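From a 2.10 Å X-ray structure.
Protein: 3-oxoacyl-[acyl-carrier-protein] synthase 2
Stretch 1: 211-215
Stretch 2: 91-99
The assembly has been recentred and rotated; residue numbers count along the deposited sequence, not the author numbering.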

# COMPACT_ATOMS: atom_id res chain seq x y z
N GLY A 211 3.72 -9.56 -4.60
CA GLY A 211 3.40 -8.46 -5.49
C GLY A 211 3.01 -8.93 -6.87
O GLY A 211 3.37 -10.05 -7.33
N ALA A 212 2.23 -8.07 -7.51
CA ALA A 212 1.71 -8.31 -8.85
C ALA A 212 1.64 -6.97 -9.61
O ALA A 212 1.34 -5.93 -9.04
CB ALA A 212 0.34 -8.94 -8.75
N GLU A 213 1.86 -7.03 -10.92
CA GLU A 213 1.91 -5.84 -11.76
C GLU A 213 1.56 -6.17 -13.22
O GLU A 213 1.97 -7.20 -13.74
CB GLU A 213 3.29 -5.21 -11.70
CG GLU A 213 3.29 -3.72 -12.07
CD GLU A 213 2.98 -2.82 -10.91
OE1 GLU A 213 3.72 -2.90 -9.88
OE2 GLU A 213 2.02 -2.02 -11.03
N ALA A 214 0.76 -5.29 -13.82
CA ALA A 214 0.40 -5.32 -15.22
C ALA A 214 0.51 -3.90 -15.76
O ALA A 214 -0.49 -3.25 -16.02
CB ALA A 214 -1.01 -5.87 -15.40
N PRO A 215 1.74 -3.41 -15.91
CA PRO A 215 1.92 -2.01 -16.18
C PRO A 215 2.14 -1.68 -17.65
O PRO A 215 2.30 -0.50 -18.00
CB PRO A 215 3.20 -1.73 -15.43
CG PRO A 215 4.03 -2.96 -15.73
CD PRO A 215 3.03 -4.09 -15.77
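Stretch 2 91-99: MDKFIHYGV

Where a helix packs closely on a β-strand, small residues commonly set the spacing and the larger side chains adapt to it. Residues 211-215 and 91-99 of this synthase are a compact example. Residues 211-213 end a strand in extended conformation, and A214 and P215 leave it as loop. Residues 93-99 form the first turns of a helix, with phi near -60° throughout, preceded by M91 and D92 in more extended conformation. The helix runs at 141° to the strand, closer to antiparallel than to perpendicular, and the axes approach to 6.8 Å. The register follows this direction: the CA of A212 lies 5.1 Å from that of G98, and the CA of E213 lies 4.8 Å from that of F94.

At this separation the absence of a side chain at G98 matters. A212 points its methyl toward the helix, where CB lies 3.4 Å from F94 O and 3.8 Å from G98 CA. A side chain at G98 would begin with a CB only 3.3 Å from A212 CB, so glycine relieves a tight spot. F94 O is already engaged within the helix, accepting from G98 N at 3.0 Å, and the methyl simply packs against it.

Strand alternation turns E213 the other way. Its side chain, t at chi1 and p at chi2, leads from a CB that points away, and its carboxylate is hydrogen-bonded elsewhere in the structure. What E213 offers the helix is backbone: its CA lies 4.1 Å from F94 CB, and its O meets the edge of the Y97 ring, 3.6 Å from CD2.

A214 again points toward the helix, into its first turn. Its CB is 3.6 Å from F94 N, 3.9 Å from K93 CB and 3.9 Å from Y97 CE2. Of the three side chains around it, K93 and Y97 are m at chi1 and F94 is p, at 87°. The Y97 rotamer brings its ring beside A214 while its hydroxyl bonds elsewhere in the structure. The CB of F94 points toward the strand, 4.2 Å from A214 CB, but the end of its side chain leads away. K93 leaves sideways and its end also leads away.

D92, t at chi1, is the N-cap: OD2 accepts from F94 N at 3.0 Å in a nearly linear bond. No direct hydrogen bond joins the two stretches, but a water donates both to D92 OD2 at 2.9 Å and to A214 O at 2.7 Å, tying the cap to the loop residue that follows the strand.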

# COMPACT_ATOMS: atom_id res chain seq x y z
N MET A 91 -11.89 -7.91 -13.06
CA MET A 91 -10.79 -7.28 -12.34
C MET A 91 -9.65 -6.94 -13.29
O MET A 91 -9.55 -7.51 -14.37
CB MET A 91 -10.29 -8.20 -11.23
CG MET A 91 -11.39 -8.76 -10.30
SD MET A 91 -12.39 -7.52 -9.46
CE MET A 91 -11.33 -7.05 -8.16
N ASP A 92 -8.80 -5.99 -12.89
CA ASP A 92 -7.60 -5.67 -13.64
C ASP A 92 -6.67 -6.91 -13.68
O ASP A 92 -6.64 -7.73 -12.75
CB ASP A 92 -6.86 -4.50 -13.01
CG ASP A 92 -5.76 -3.96 -13.92
OD1 ASP A 92 -6.12 -3.15 -14.83
OD2 ASP A 92 -4.57 -4.37 -13.76
N LYS A 93 -5.92 -7.01 -14.76
CA LYS A 93 -4.95 -8.08 -14.93
C LYS A 93 -3.94 -8.22 -13.81
O LYS A 93 -3.51 -9.33 -13.56
CB LYS A 93 -4.20 -7.93 -16.25
CG LYS A 93 -5.03 -8.42 -17.41
CD LYS A 93 -4.66 -7.73 -18.69
CE LYS A 93 -3.33 -8.17 -19.22
NZ LYS A 93 -3.60 -8.91 -20.47
N PHE A 94 -3.55 -7.13 -13.13
CA PHE A 94 -2.64 -7.30 -11.99
C PHE A 94 -3.27 -8.24 -10.98
O PHE A 94 -2.58 -9.05 -10.39
CB PHE A 94 -2.15 -5.99 -11.34
CG PHE A 94 -3.05 -5.44 -10.27
CD1 PHE A 94 -4.11 -4.60 -10.61
CD2 PHE A 94 -2.82 -5.72 -8.93
CE1 PHE A 94 -4.95 -4.10 -9.64
CE2 PHE A 94 -3.66 -5.23 -7.97
CZ PHE A 94 -4.72 -4.40 -8.31
N ILE A 95 -4.59 -8.18 -10.84
CA ILE A 95 -5.30 -9.06 -9.92
C ILE A 95 -5.35 -10.51 -10.48
O ILE A 95 -5.19 -11.46 -9.73
CB ILE A 95 -6.70 -8.52 -9.58
CG1 ILE A 95 -6.53 -7.27 -8.71
CG2 ILE A 95 -7.52 -9.59 -8.88
CD1 ILE A 95 -7.78 -6.42 -8.52
N HIS A 96 -5.52 -10.66 -11.80
CA HIS A 96 -5.50 -11.97 -12.40
C HIS A 96 -4.15 -12.64 -12.12
O HIS A 96 -4.10 -13.79 -11.70
CB HIS A 96 -5.67 -11.94 -13.90
CG HIS A 96 -6.95 -11.33 -14.39
ND1 HIS A 96 -7.17 -11.10 -15.73
CD2 HIS A 96 -8.02 -10.83 -13.74
CE1 HIS A 96 -8.36 -10.53 -15.89
NE2 HIS A 96 -8.89 -10.35 -14.70
N TYR A 97 -3.06 -11.93 -12.37
CA TYR A 97 -1.74 -12.48 -12.17
C TYR A 97 -1.50 -12.81 -10.69
O TYR A 97 -0.96 -13.86 -10.36
CB TYR A 97 -0.66 -11.53 -12.67
CG TYR A 97 -0.72 -11.17 -14.13
CD1 TYR A 97 -1.33 -12.00 -15.09
CD2 TYR A 97 -0.16 -9.98 -14.58
CE1 TYR A 97 -1.36 -11.66 -16.44
CE2 TYR A 97 -0.18 -9.63 -15.92
CZ TYR A 97 -0.79 -10.45 -16.84
OH TYR A 97 -0.78 -10.07 -18.15
N GLY A 98 -1.90 -11.89 -9.82
CA GLY A 98 -1.75 -12.03 -8.36
C GLY A 98 -2.51 -13.24 -7.83
O GLY A 98 -1.98 -14.02 -7.06
N VAL A 99 -3.74 -13.40 -8.25
CA VAL A 99 -4.57 -14.51 -7.79
C VAL A 99 -3.98 -15.83 -8.30
O VAL A 99 -3.95 -16.80 -7.57
CB VAL A 99 -6.03 -14.34 -8.22
CG1 VAL A 99 -6.84 -15.58 -7.87
CG2 VAL A 99 -6.65 -13.14 -7.51
O HOH W 1 -3.02 -2.62 -15.43